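Local atomic coordinates of amino acid amide racemase (Ochrobactrum anthropi, PDB entry 6GIO), a protein that belongs to the class-III aminotransferase family, fold-type I enzymes, and holds pyridoxal-5'-phosphate in a pocket shared between two subunits. Residues D114-A119 with S138-L143; A119-T124 with A290-T295; K267-G270 with P274-A277; G49-A54 with E239-L244. One frame throughout, in Å; residues are numbered along the deposited sequence.

Interaction 1. Residues D114-A119 with S138-L143; sequences DANDCA and SYHGNL. With PLP (pyridoxal-5'-phosphate), chain G.
H140 and L143, on the loop that follows strand 131-135, meet N116 and D114 near the start of helix 112-127, and the PLP ring is held beside them. Followed along the loop, S138 first fastens the turn through its hydroxyl, which bonds to the backbone of F135 and G151. Y139 then turns its phenol off the helix toward PLP, which it meets obliquely, with CD1 4.0 Å from C4 of PLP. Its carbonyl sits over the ring face, O lying 3.1 Å from C2 of PLP.

The centre of the contact is H140. Its CG stands beside the backbone N (chi1 -64°), and the imidazole crosses the N116 side chain at a slant, the amide near the plane at its edge and the two planes 72° apart. H140 CB is 3.8 Å from N116 CG, and the H140 carbonyl O comes 3.3 Å from N116 CB. H140 O also lies 3.4 Å from PLP C6, well out of the ring plane.

G141 turns the chain with phi near 150°, where a CB would be jammed against the carbonyl O of H140. L143, the N-cap residue of helix 144-147, finally lays CD1 4.1 Å from D114 N and 4.2 Å from D114 CB. The D114 carboxylate leads away from it, to H110 N and S276 OG. L143 also packs on L143 of the second subunit.

Two chemistries thus divide the contact: an apolar leucine end, and a polar end where N116 and the H140 carbonyl meet beside PLP C6, while H140 ND1, bonded to D238, probably helps to orient that carboxylate.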
loop_
_atom_site.group_PDB
_atom_site.type_symbol
_atom_site.label_atom_id
_atom_site.label_comp_id
_atom_site.label_asym_id
_atom_site.label_seq_id
_atom_site.Cartn_x
_atom_site.Cartn_y
_atom_site.Cartn_z
ATOM N N ASP C 114 4.104 4.084 -1.354
ATOM C CA ASP C 114 4.871 3.234 -0.424
ATOM C C ASP C 114 6.306 2.929 -0.978
ATOM O O ASP C 114 7.275 2.809 -0.202
ATOM C CB ASP C 114 4.071 1.996 0.097
ATOM C CG ASP C 114 3.883 0.812 -0.925
ATOM O OD1 ASP C 114 4.616 0.667 -1.901
ATOM O OD2 ASP C 114 2.996 -0.059 -0.657
ATOM N N ALA C 115 6.422 2.920 -2.306
ATOM C CA ALA C 115 7.712 2.683 -2.984
ATOM C C ALA C 115 8.635 3.859 -2.804
ATOM O O ALA C 115 9.853 3.680 -2.528
ATOM C CB ALA C 115 7.495 2.364 -4.454
ATOM N N ASN C 116 8.100 5.065 -2.931
ATOM C CA ASN C 116 8.925 6.241 -2.671
ATOM C C ASN C 116 9.207 6.444 -1.165
ATOM O O ASN C 116 10.262 6.986 -0.783
ATOM C CB ASN C 116 8.321 7.529 -3.280
ATOM C CG ASN C 116 8.478 7.605 -4.783
ATOM O OD1 ASN C 116 7.494 7.822 -5.511
ATOM N ND2 ASN C 116 9.699 7.407 -5.267
ATOM N N ASP C 117 8.288 6.015 -0.313
ATOM C CA ASP C 117 8.545 6.053 1.121
ATOM C C ASP C 117 9.721 5.114 1.455
ATOM O O ASP C 117 10.647 5.476 2.182
ATOM C CB ASP C 117 7.296 5.669 1.888
ATOM C CG ASP C 117 7.425 5.952 3.368
ATOM O OD1 ASP C 117 8.267 6.778 3.772
ATOM O OD2 ASP C 117 6.687 5.353 4.142
ATOM N N CYS C 118 9.659 3.917 0.892
ATOM C CA CYS C 118 10.737 2.963 0.958
ATOM C C CYS C 118 12.024 3.602 0.497
ATOM O O CYS C 118 13.031 3.584 1.216
ATOM C CB CYS C 118 10.425 1.716 0.099
ATOM S SG CYS C 118 11.826 0.543 0.104
ATOM N N ALA C 119 11.991 4.184 -0.707
ATOM C CA ALA C 119 13.191 4.753 -1.298
ATOM C C ALA C 119 13.779 5.761 -0.341
ATOM O O ALA C 119 14.955 5.655 -0.026
ATOM C CB ALA C 119 12.905 5.402 -2.666
ATOM N N SER C 138 6.587 18.225 -8.063
ATOM C CA SER C 138 6.769 16.795 -8.125
ATOM C C SER C 138 5.745 16.122 -7.197
ATOM O O SER C 138 5.329 16.681 -6.190
ATOM C CB SER C 138 8.188 16.404 -7.713
ATOM O OG SER C 138 8.311 16.457 -6.319
ATOM N N TYR C 139 5.341 14.923 -7.578
ATOM C CA TYR C 139 4.355 14.174 -6.850
ATOM C C TYR C 139 4.950 12.797 -6.745
ATOM O O TYR C 139 4.978 12.076 -7.727
ATOM C CB TYR C 139 3.025 14.178 -7.604
ATOM C CG TYR C 139 1.913 13.541 -6.831
ATOM C CD1 TYR C 139 1.831 12.146 -6.721
ATOM C CD2 TYR C 139 0.919 14.306 -6.240
ATOM C CE1 TYR C 139 0.808 11.540 -6.020
ATOM C CE2 TYR C 139 -0.123 13.701 -5.533
ATOM C CZ TYR C 139 -0.159 12.306 -5.424
ATOM O OH TYR C 139 -1.162 11.656 -4.712
ATOM N N HIS C 140 5.487 12.476 -5.569
ATOM C CA HIS C 140 6.064 11.153 -5.297
ATOM C C HIS C 140 5.167 10.261 -4.402
ATOM O O HIS C 140 5.514 9.110 -4.124
ATOM C CB HIS C 140 7.454 11.315 -4.708
ATOM C CG HIS C 140 8.419 11.965 -5.648
ATOM N ND1 HIS C 140 8.746 11.411 -6.868
ATOM C CD2 HIS C 140 9.107 13.129 -5.564
ATOM C CE1 HIS C 140 9.581 12.222 -7.502
ATOM N NE2 HIS C 140 9.835 13.258 -6.725
ATOM N N GLY C 141 4.037 10.798 -3.942
ATOM C CA GLY C 141 3.054 10.021 -3.222
ATOM C C GLY C 141 2.240 10.814 -2.197
ATOM O O GLY C 141 2.470 12.012 -2.012
ATOM N N ASN C 142 1.295 10.138 -1.532
ATOM C CA ASN C 142 0.429 10.763 -0.543
ATOM C C ASN C 142 0.424 10.041 0.816
ATOM O O ASN C 142 -0.539 10.148 1.600
ATOM C CB ASN C 142 -1.004 10.915 -1.075
ATOM C CG ASN C 142 -1.623 12.250 -0.694
ATOM O OD1 ASN C 142 -0.913 13.196 -0.338
ATOM N ND2 ASN C 142 -2.926 12.359 -0.811
ATOM N N LEU C 143 1.516 9.332 1.094
ATOM C CA LEU C 143 1.795 8.852 2.448
ATOM C C LEU C 143 2.898 9.733 3.016
ATOM O O LEU C 143 3.666 10.408 2.280
ATOM C CB LEU C 143 2.199 7.363 2.486
ATOM C CG LEU C 143 1.147 6.433 1.854
ATOM C CD1 LEU C 143 1.682 5.004 1.788
ATOM C CD2 LEU C 143 -0.210 6.476 2.556
HETATM N N1 PLP G . 5.123 8.955 -8.195
HETATM C C2 PLP G . 4.581 9.410 -9.352
HETATM C C2A PLP G . 5.400 10.067 -10.420
HETATM C C3 PLP G . 3.122 9.291 -9.602
HETATM O O3 PLP G . 2.601 9.753 -10.745
HETATM C C4 PLP G . 2.255 8.632 -8.606
HETATM C C4A PLP G . 0.788 8.493 -8.857
HETATM C C5 PLP G . 2.964 8.153 -7.368
HETATM C C6 PLP G . 4.357 8.352 -7.246
HETATM C C5A PLP G . 2.165 7.516 -6.242
HETATM O O4P PLP G . 1.362 6.394 -6.631
HETATM P P PLP G . 0.113 5.927 -5.752
HETATM O O1P PLP G . -0.068 4.512 -6.208
HETATM O O2P PLP G . -1.051 6.827 -6.126
HETATM O O3P PLP G . 0.571 6.022 -4.304
#

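Interaction 2. Residues A119-T124 with A290-T295. With PLP (pyridoxal-5'-phosphate), chain E.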
loop_
_atom_site.group_PDB
_atom_site.type_symbol
_atom_site.label_atom_id
_atom_site.label_comp_id
_atom_site.label_asym_id
_atom_site.label_seq_id
_atom_site.Cartn_x
_atom_site.Cartn_y
_atom_site.Cartn_z
ATOM N N ALA C 119 11.991 4.184 -0.707
ATOM C CA ALA C 119 13.191 4.753 -1.298
ATOM C C ALA C 119 13.779 5.761 -0.341
ATOM O O ALA C 119 14.955 5.655 -0.026
ATOM C CB ALA C 119 12.905 5.402 -2.666
ATOM N N VAL C 120 12.983 6.719 0.145
ATOM C CA VAL C 120 13.559 7.740 1.033
ATOM C C VAL C 120 14.114 7.166 2.341
ATOM O O VAL C 120 15.228 7.549 2.781
ATOM C CB VAL C 120 12.622 8.959 1.333
ATOM C CG1 VAL C 120 11.352 8.568 2.072
ATOM C CG2 VAL C 120 13.384 9.984 2.152
ATOM N N ARG C 121 13.383 6.228 2.932
ATOM C CA ARG C 121 13.833 5.606 4.199
ATOM C C ARG C 121 15.168 4.873 3.998
ATOM O O ARG C 121 16.065 5.076 4.774
ATOM C CB ARG C 121 12.785 4.607 4.686
ATOM C CG ARG C 121 11.475 5.228 5.140
ATOM C CD ARG C 121 10.673 4.276 5.999
ATOM N NE ARG C 121 11.434 3.698 7.077
ATOM C CZ ARG C 121 11.396 2.434 7.443
ATOM N NH1 ARG C 121 10.350 1.680 7.155
ATOM N NH2 ARG C 121 12.428 1.922 8.076
ATOM N N VAL C 122 15.309 4.120 2.920
ATOM C CA VAL C 122 16.487 3.265 2.773
ATOM C C VAL C 122 17.659 4.026 2.195
ATOM O O VAL C 122 18.833 3.717 2.474
ATOM C CB VAL C 122 16.160 1.989 1.947
ATOM C CG1 VAL C 122 15.945 2.306 0.483
ATOM C CG2 VAL C 122 17.239 0.928 2.142
ATOM N N LEU C 123 17.361 5.014 1.366
ATOM C CA LEU C 123 18.460 5.857 0.823
ATOM C C LEU C 123 19.176 6.655 1.933
ATOM O O LEU C 123 20.423 6.673 2.012
ATOM C CB LEU C 123 17.951 6.776 -0.256
ATOM C CG LEU C 123 17.578 6.173 -1.602
ATOM C CD1 LEU C 123 16.639 7.139 -2.324
ATOM C CD2 LEU C 123 18.814 5.912 -2.434
ATOM N N THR C 124 18.398 7.278 2.805
ATOM C CA THR C 124 18.998 8.081 3.888
ATOM C C THR C 124 19.773 7.159 4.833
ATOM O O THR C 124 20.928 7.449 5.171
ATOM C CB THR C 124 17.954 8.885 4.626
ATOM O OG1 THR C 124 16.878 8.027 4.965
ATOM C CG2 THR C 124 17.421 9.978 3.736
ATOM N N ALA C 290 14.469 -6.782 7.381
ATOM C CA ALA C 290 13.221 -6.362 8.012
ATOM C C ALA C 290 13.093 -4.851 8.210
ATOM O O ALA C 290 12.572 -4.405 9.198
ATOM C CB ALA C 290 13.062 -7.069 9.335
ATOM N N PHE C 291 13.568 -4.080 7.253
ATOM C CA PHE C 291 13.633 -2.654 7.387
ATOM C C PHE C 291 12.422 -1.955 6.804
ATOM O O PHE C 291 12.032 -0.915 7.297
ATOM C CB PHE C 291 14.868 -2.178 6.659
ATOM C CG PHE C 291 15.260 -0.773 6.978
ATOM C CD1 PHE C 291 15.551 -0.400 8.288
ATOM C CD2 PHE C 291 15.406 0.161 5.963
ATOM C CE1 PHE C 291 15.942 0.888 8.583
ATOM C CE2 PHE C 291 15.780 1.454 6.239
ATOM C CZ PHE C 291 16.053 1.823 7.553
ATOM N N VAL C 292 11.880 -2.487 5.714
ATOM C CA VAL C 292 10.660 -1.939 5.127
ATOM C C VAL C 292 9.708 -3.085 4.792
ATOM O O VAL C 292 9.768 -3.641 3.711
ATOM C CB VAL C 292 10.949 -1.082 3.878
ATOM C CG1 VAL C 292 9.707 -0.290 3.507
ATOM C CG2 VAL C 292 12.094 -0.101 4.127
ATOM N N LEU C 293 8.816 -3.406 5.731
ATOM C CA LEU C 293 7.962 -4.577 5.664
ATOM C C LEU C 293 6.516 -4.218 5.472
ATOM O O LEU C 293 5.993 -3.319 6.158
ATOM C CB LEU C 293 8.033 -5.348 6.968
ATOM C CG LEU C 293 9.372 -5.982 7.373
ATOM C CD1 LEU C 293 9.126 -6.849 8.605
ATOM C CD2 LEU C 293 9.985 -6.786 6.244
ATOM N N GLN C 294 5.861 -4.893 4.533
ATOM C CA GLN C 294 4.399 -4.851 4.462
ATOM C C GLN C 294 3.944 -6.253 4.175
ATOM O O GLN C 294 4.363 -6.846 3.175
ATOM C CB GLN C 294 3.906 -3.933 3.376
ATOM C CG GLN C 294 4.017 -2.464 3.699
ATOM C CD GLN C 294 3.627 -1.641 2.499
ATOM O OE1 GLN C 294 4.347 -1.628 1.491
ATOM N NE2 GLN C 294 2.460 -0.998 2.571
ATOM N N THR C 295 3.039 -6.753 5.012
ATOM C CA THR C 295 2.691 -8.175 5.008
ATOM C C THR C 295 2.438 -8.809 3.621
ATOM O O THR C 295 3.082 -9.838 3.278
ATOM C CB THR C 295 1.522 -8.456 5.950
ATOM O OG1 THR C 295 1.900 -8.071 7.284
ATOM C CG2 THR C 295 1.199 -9.952 5.962
HETATM N N1 PLP E . -1.174 -3.095 12.695
HETATM C C2 PLP E . -1.195 -4.332 13.279
HETATM C C2A PLP E . -1.859 -4.571 14.616
HETATM C C3 PLP E . -0.542 -5.480 12.579
HETATM O O3 PLP E . -0.504 -6.733 13.094
HETATM C C4 PLP E . 0.095 -5.233 11.265
HETATM C C4A PLP E . 0.753 -6.331 10.513
HETATM C C5 PLP E . 0.070 -3.844 10.728
HETATM C C6 PLP E . -0.578 -2.853 11.483
HETATM C C5A PLP E . 0.746 -3.599 9.367
HETATM O O4P PLP E . 0.117 -4.264 8.239
HETATM P P PLP E . 0.921 -4.400 6.860
HETATM O O1P PLP E . 2.066 -5.335 7.258
HETATM O O2P PLP E . 1.487 -3.037 6.498
HETATM O O3P PLP E . -0.077 -4.960 5.902
#
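R121 reaches out from helix 112-127 to F291 and is gripped twice by that one residue, through its carbonyl oxygen and through its aromatic ring. The arginine chain bends at its third torsion (chi3 50°), and this swings the guanidinium over the phenyl face. NH2 stands above the ring centre, with 3.7 Å between R121 NH2 and F291 CZ. The interaction is a cation-pi contact: R121 CZ lies 4.7 Å from the ring centroid of F291, only 10° off the ring normal. The two planes are steeply inclined, so that a nitrogen rather than the flat of the guanidinium approaches the ring.

The backbone carbonyl of F291 comes near the edge of the same group, though tilted out of its plane. R121 NH2 donates to F291 O at 3.0 Å, a bent bond with an N-H...O angle of 133°, and R121 NH1 adds a weak bond to that oxygen. V292 CG2 lies over the rim of one guanidinium face, 3.9 Å from R121 NH1.

One residue along, V122 sits at the rim of the phenyl ring, its CA in the ring plane and 4.0 Å from F291 CE2. V122 CG2 adds an apolar touch on F291 CD2. H287 also meets the F291 ring, edge to face, while V292 O bonds to W107.

The loop runs on along the dimer interface to T295, which holds the phosphate of the second subunit's PLP through its backbone N and through OG1, which is 2.7 Å from PLP O1P. Chemically, a buried cation is met by a carbonyl dipole and a pi face, which probably steadies this part of a loop whose later residue T295 serves the neighbouring pocket.

Interaction 3. Residues K267-G270 with P274-A277; sequences KGLG and PLSA. With PLP (pyridoxal-5'-phosphate), chain G.
L275 and L269 pack against each other in the turn joining strands 262-265 and 276-281, neighbours in the mixed sheet of the large domain of a fold-type I PLP enzyme. Strand 276-281 runs antiparallel to its neighbours there, and the connection carries K267, the residue bonded to PLP.

L275 gives up the most surface. With its CG anti to the backbone N (chi1 171°), it points its isobutyl group toward the 3-10 turn 268-270, so that CD2 comes within 3.7 Å of L269 CG. L90, F108 and T303 also touch the same side chain.

L269 answers with the same first torsion, its CG also opposite the backbone N (chi1 -179°), and the two leucines meet at a slant, branch against branch. CD2 of L269 is the busier methyl: it touches L275 CG at 3.9 Å and also A277 CB at 4.2 Å. L310 of helix 300-315 and L244 also touch this leucine.

G270 ends the 3-10 turn and brings its bare backbone up to the strand entry, CA 3.9 Å from L275 CB. The turn is held by G270 N bonding to K267 O.

Polar backbone atoms near the leucines are joined through a water, which donates to K267 O at 3.0 Å and accepts from L275 N at 2.9 Å. Upstream of the packing, the K267 side chain extends to PLP and bends at its last torsion (chi4 79°). Its NZ is covalently bonded to PLP C4A at 1.3 Å, consistent with the Schiff base of the family.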
loop_
_atom_site.group_PDB
_atom_site.type_symbol
_atom_site.label_atom_id
_atom_site.label_comp_id
_atom_site.label_asym_id
_atom_site.label_seq_id
_atom_site.Cartn_x
_atom_site.Cartn_y
_atom_site.Cartn_z
ATOM N N LYS C 267 1.825 2.038 -10.488
ATOM C CA LYS C 267 0.666 2.221 -11.333
ATOM C C LYS C 267 0.514 1.052 -12.346
ATOM O O LYS C 267 0.128 -0.062 -11.964
ATOM C CB LYS C 267 0.711 3.599 -11.987
ATOM C CG LYS C 267 0.201 4.727 -11.090
ATOM C CD LYS C 267 0.228 6.105 -11.782
ATOM C CE LYS C 267 -0.424 7.227 -10.950
ATOM N NZ LYS C 267 0.405 7.797 -9.862
ATOM N N GLY C 268 0.819 1.306 -13.619
ATOM C CA GLY C 268 0.614 0.341 -14.687
ATOM C C GLY C 268 1.343 -0.981 -14.536
ATOM O O GLY C 268 0.971 -1.930 -15.190
ATOM N N LEU C 269 2.381 -1.043 -13.696
ATOM C CA LEU C 269 3.094 -2.310 -13.428
ATOM C C LEU C 269 2.149 -3.419 -13.032
ATOM O O LEU C 269 2.354 -4.563 -13.436
ATOM C CB LEU C 269 4.182 -2.157 -12.379
ATOM C CG LEU C 269 4.999 -3.408 -12.037
ATOM C CD1 LEU C 269 5.780 -3.949 -13.224
ATOM C CD2 LEU C 269 5.927 -3.062 -10.904
ATOM N N GLY C 270 1.102 -3.076 -12.298
ATOM C CA GLY C 270 0.161 -4.048 -11.790
ATOM C C GLY C 270 -1.013 -4.374 -12.709
ATOM O O GLY C 270 -1.777 -5.300 -12.426
ATOM N N PRO C 274 -2.868 -3.759 -7.366
ATOM C CA PRO C 274 -1.904 -2.909 -6.678
ATOM C C PRO C 274 -0.510 -3.509 -6.673
ATOM O O PRO C 274 -0.306 -4.544 -6.062
ATOM C CB PRO C 274 -2.429 -2.890 -5.244
ATOM C CG PRO C 274 -3.858 -3.274 -5.356
ATOM C CD PRO C 274 -3.847 -4.325 -6.427
ATOM N N LEU C 275 0.439 -2.876 -7.335
ATOM C CA LEU C 275 1.822 -3.357 -7.279
ATOM C C LEU C 275 2.807 -2.208 -7.553
ATOM O O LEU C 275 2.651 -1.414 -8.539
ATOM C CB LEU C 275 2.006 -4.457 -8.327
ATOM C CG LEU C 275 3.399 -5.020 -8.663
ATOM C CD1 LEU C 275 3.940 -5.797 -7.483
ATOM C CD2 LEU C 275 3.301 -5.944 -9.860
ATOM N N SER C 276 3.855 -2.151 -6.728
ATOM C CA SER C 276 4.957 -1.220 -6.955
ATOM C C SER C 276 6.290 -1.947 -6.782
ATOM O O SER C 276 6.335 -3.080 -6.281
ATOM C CB SER C 276 4.864 -0.034 -6.004
ATOM O OG SER C 276 5.102 -0.376 -4.618
ATOM N N ALA C 277 7.370 -1.301 -7.187
ATOM C CA ALA C 277 8.697 -1.871 -6.982
ATOM C C ALA C 277 9.773 -0.827 -6.945
ATOM O O ALA C 277 9.618 0.232 -7.539
ATOM C CB ALA C 277 9.023 -2.910 -8.023
HETATM N N1 PLP G . 5.123 8.955 -8.195
HETATM C C2 PLP G . 4.581 9.410 -9.352
HETATM C C2A PLP G . 5.400 10.067 -10.420
HETATM C C3 PLP G . 3.122 9.291 -9.602
HETATM O O3 PLP G . 2.601 9.753 -10.745
HETATM C C4 PLP G . 2.255 8.632 -8.606
HETATM C C4A PLP G . 0.788 8.493 -8.857
HETATM C C5 PLP G . 2.964 8.153 -7.368
HETATM C C6 PLP G . 4.357 8.352 -7.246
HETATM C C5A PLP G . 2.165 7.516 -6.242
HETATM O O4P PLP G . 1.362 6.394 -6.631
HETATM P P PLP G . 0.113 5.927 -5.752
HETATM O O1P PLP G . -0.068 4.512 -6.208
HETATM O O2P PLP G . -1.051 6.827 -6.126
HETATM O O3P PLP G . 0.571 6.022 -4.304
HETATM O O HOH W 1 0.326 -0.566 -9.059
#

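Interaction 4. Residues G49-A54 with E239-L244. With PLP (pyridoxal-5'-phosphate), chain G.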
loop_
_atom_site.group_PDB
_atom_site.type_symbol
_atom_site.label_atom_id
_atom_site.label_comp_id
_atom_site.label_asym_id
_atom_site.label_seq_id
_atom_site.Cartn_x
_atom_site.Cartn_y
_atom_site.Cartn_z
ATOM N N GLY C 49 -6.984 5.655 -18.308
ATOM C CA GLY C 49 -6.313 4.450 -17.829
ATOM C C GLY C 49 -6.381 4.274 -16.305
ATOM O O GLY C 49 -5.448 3.697 -15.695
ATOM N N SER C 50 -7.485 4.743 -15.697
ATOM C CA SER C 50 -7.638 4.822 -14.249
ATOM C C SER C 50 -6.386 5.489 -13.612
ATOM O O SER C 50 -5.988 5.133 -12.507
ATOM C CB SER C 50 -7.949 3.444 -13.634
ATOM O OG SER C 50 -9.287 3.014 -13.894
ATOM N N ALA C 51 -5.818 6.471 -14.327
ATOM C CA ALA C 51 -4.621 7.219 -13.939
ATOM C C ALA C 51 -3.280 6.556 -14.281
ATOM O O ALA C 51 -2.209 7.143 -14.015
ATOM C CB ALA C 51 -4.660 7.598 -12.453
ATOM N N GLY C 52 -3.313 5.372 -14.882
ATOM C CA GLY C 52 -2.091 4.673 -15.266
ATOM C C GLY C 52 -2.123 3.160 -15.029
ATOM O O GLY C 52 -1.536 2.407 -15.793
ATOM N N PRO C 53 -2.814 2.716 -13.977
ATOM C CA PRO C 53 -2.834 1.293 -13.686
ATOM C C PRO C 53 -3.317 0.427 -14.856
ATOM O O PRO C 53 -2.703 -0.588 -15.131
ATOM C CB PRO C 53 -3.759 1.210 -12.480
ATOM C CG PRO C 53 -3.496 2.480 -11.750
ATOM C CD PRO C 53 -3.366 3.499 -12.851
ATOM N N ALA C 54 -4.385 0.831 -15.538
ATOM C CA ALA C 54 -4.944 0.008 -16.615
ATOM C C ALA C 54 -4.137 0.055 -17.911
ATOM O O ALA C 54 -4.660 0.435 -18.938
ATOM C CB ALA C 54 -6.423 0.392 -16.857
ATOM N N GLU C 239 9.444 6.296 -12.220
ATOM C CA GLU C 239 8.784 5.880 -13.455
ATOM C C GLU C 239 7.322 5.487 -13.176
ATOM O O GLU C 239 6.654 4.899 -13.998
ATOM C CB GLU C 239 9.528 4.726 -14.114
ATOM C CG GLU C 239 10.924 5.089 -14.671
ATOM C CD GLU C 239 10.911 5.667 -16.105
ATOM O OE1 GLU C 239 10.019 5.260 -16.889
ATOM O OE2 GLU C 239 11.789 6.520 -16.471
ATOM N N VAL C 240 6.824 5.835 -12.017
ATOM C CA VAL C 240 5.522 5.355 -11.618
ATOM C C VAL C 240 4.457 5.726 -12.636
ATOM O O VAL C 240 3.606 4.889 -12.986
ATOM C CB VAL C 240 5.151 5.876 -10.206
ATOM C CG1 VAL C 240 3.667 5.601 -9.903
ATOM C CG2 VAL C 240 6.030 5.205 -9.169
ATOM N N LYS C 241 4.515 6.958 -13.136
ATOM C CA LYS C 241 3.431 7.482 -13.989
ATOM C C LYS C 241 3.632 7.220 -15.480
ATOM O O LYS C 241 2.695 6.906 -16.149
ATOM C CB LYS C 241 3.268 8.997 -13.763
ATOM C CG LYS C 241 2.157 9.678 -14.565
ATOM C CD LYS C 241 0.806 9.385 -13.982
ATOM C CE LYS C 241 -0.227 10.338 -14.535
ATOM N NZ LYS C 241 -1.585 10.023 -14.015
ATOM N N VAL C 242 4.843 7.362 -15.996
ATOM C CA VAL C 242 5.077 7.371 -17.443
ATOM C C VAL C 242 5.991 6.210 -17.847
ATOM O O VAL C 242 6.525 6.171 -18.977
ATOM C CB VAL C 242 5.696 8.721 -17.943
ATOM C CG1 VAL C 242 4.772 9.903 -17.688
ATOM C CG2 VAL C 242 7.074 8.976 -17.348
ATOM N N GLY C 243 6.154 5.256 -16.921
ATOM C CA GLY C 243 7.004 4.086 -17.141
ATOM C C GLY C 243 6.326 3.037 -18.013
ATOM O O GLY C 243 5.116 3.141 -18.356
ATOM N N LEU C 244 7.147 2.045 -18.361
ATOM C CA LEU C 244 6.757 0.739 -18.903
ATOM C C LEU C 244 6.134 0.811 -20.288
ATOM O O LEU C 244 4.995 0.404 -20.481
ATOM C CB LEU C 244 5.884 -0.023 -17.909
ATOM C CG LEU C 244 6.643 -0.390 -16.613
ATOM C CD1 LEU C 244 5.762 -1.236 -15.708
ATOM C CD2 LEU C 244 7.981 -1.108 -16.863
HETATM N N1 PLP G . 5.123 8.955 -8.195
HETATM C C2 PLP G . 4.581 9.410 -9.352
HETATM C C2A PLP G . 5.400 10.067 -10.420
HETATM C C3 PLP G . 3.122 9.291 -9.602
HETATM O O3 PLP G . 2.601 9.753 -10.745
HETATM C C4 PLP G . 2.255 8.632 -8.606
HETATM C C4A PLP G . 0.788 8.493 -8.857
HETATM C C5 PLP G . 2.964 8.153 -7.368
HETATM C C6 PLP G . 4.357 8.352 -7.246
HETATM C C5A PLP G . 2.165 7.516 -6.242
HETATM O O4P PLP G . 1.362 6.394 -6.631
HETATM P P PLP G . 0.113 5.927 -5.752
HETATM O O1P PLP G . -0.068 4.512 -6.208
HETATM O O2P PLP G . -1.051 6.827 -6.126
HETATM O O3P PLP G . 0.571 6.022 -4.304
#
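The pyridine ring of PLP lies beside the bond from K241 to A51: V240 covers one ring face, and K241 passes the edge that bears O3. On that face, the one turned away from Y139, V240 sets CG1 nearly over the ring centre, 3.6 Å from PLP C4. Its CG1 is the branch anti to the backbone N (chi1 169°), which sends this methyl to the carbons of the ring while CG2 faces the nitrogen side. At the O3 edge, K241 CB stands 3.2 Å from PLP O3, somewhat to V240's side of the ring plane.

From there the K241 chain bends at its second torsion (chi2 76°) and is extended beyond, which carries the ammonium across to the backbone of the other loop. NZ of K241 bonds to A51 O at 2.9 Å; the nitrogen is tilted from the carbonyl plane and approaches at a C=O...N angle of 130°. A second partner, E397, takes the same ammonium in a salt bridge.

In this fold-type I enzyme the two loops come from different sheets. Segment 239-244 follows strand 234-238 of the large-domain sheet, while 49-54 follows strand 43-46 of the other mixed sheet, to which E397 also belongs.

The A51 carbonyl is presented by a tight turn whose hub is G49 O, which accepts from G52 N at 2.8 Å and from A54 N at 3.1 Å, on opposite faces of its plane. S50 OG bonds to Y58 OH and also to A77 N of the second subunit.

How the interactions relate
From the N terminus, interaction 4 opens at 49-54 and closes its loop only at 239-244. Interaction 1, from 114-119 to 138-143, nests inside that loop. Interaction 2 leaves the same helix 112-127, sharing A119 with interaction 1, but closes at 290-295, so it crosses both interactions 1 and 4. Interaction 3, a short closure from 267-270 to 274-277, follows interaction 4 in series and nests within interaction 2. Interactions 1, 3 and 4 converge on one PLP, with interactions 3 and 4 centred about 8 Å apart; interaction 2 leads to the PLP of the second subunit. Together they tie helix 112-127, both mixed sheets and the dimer interface.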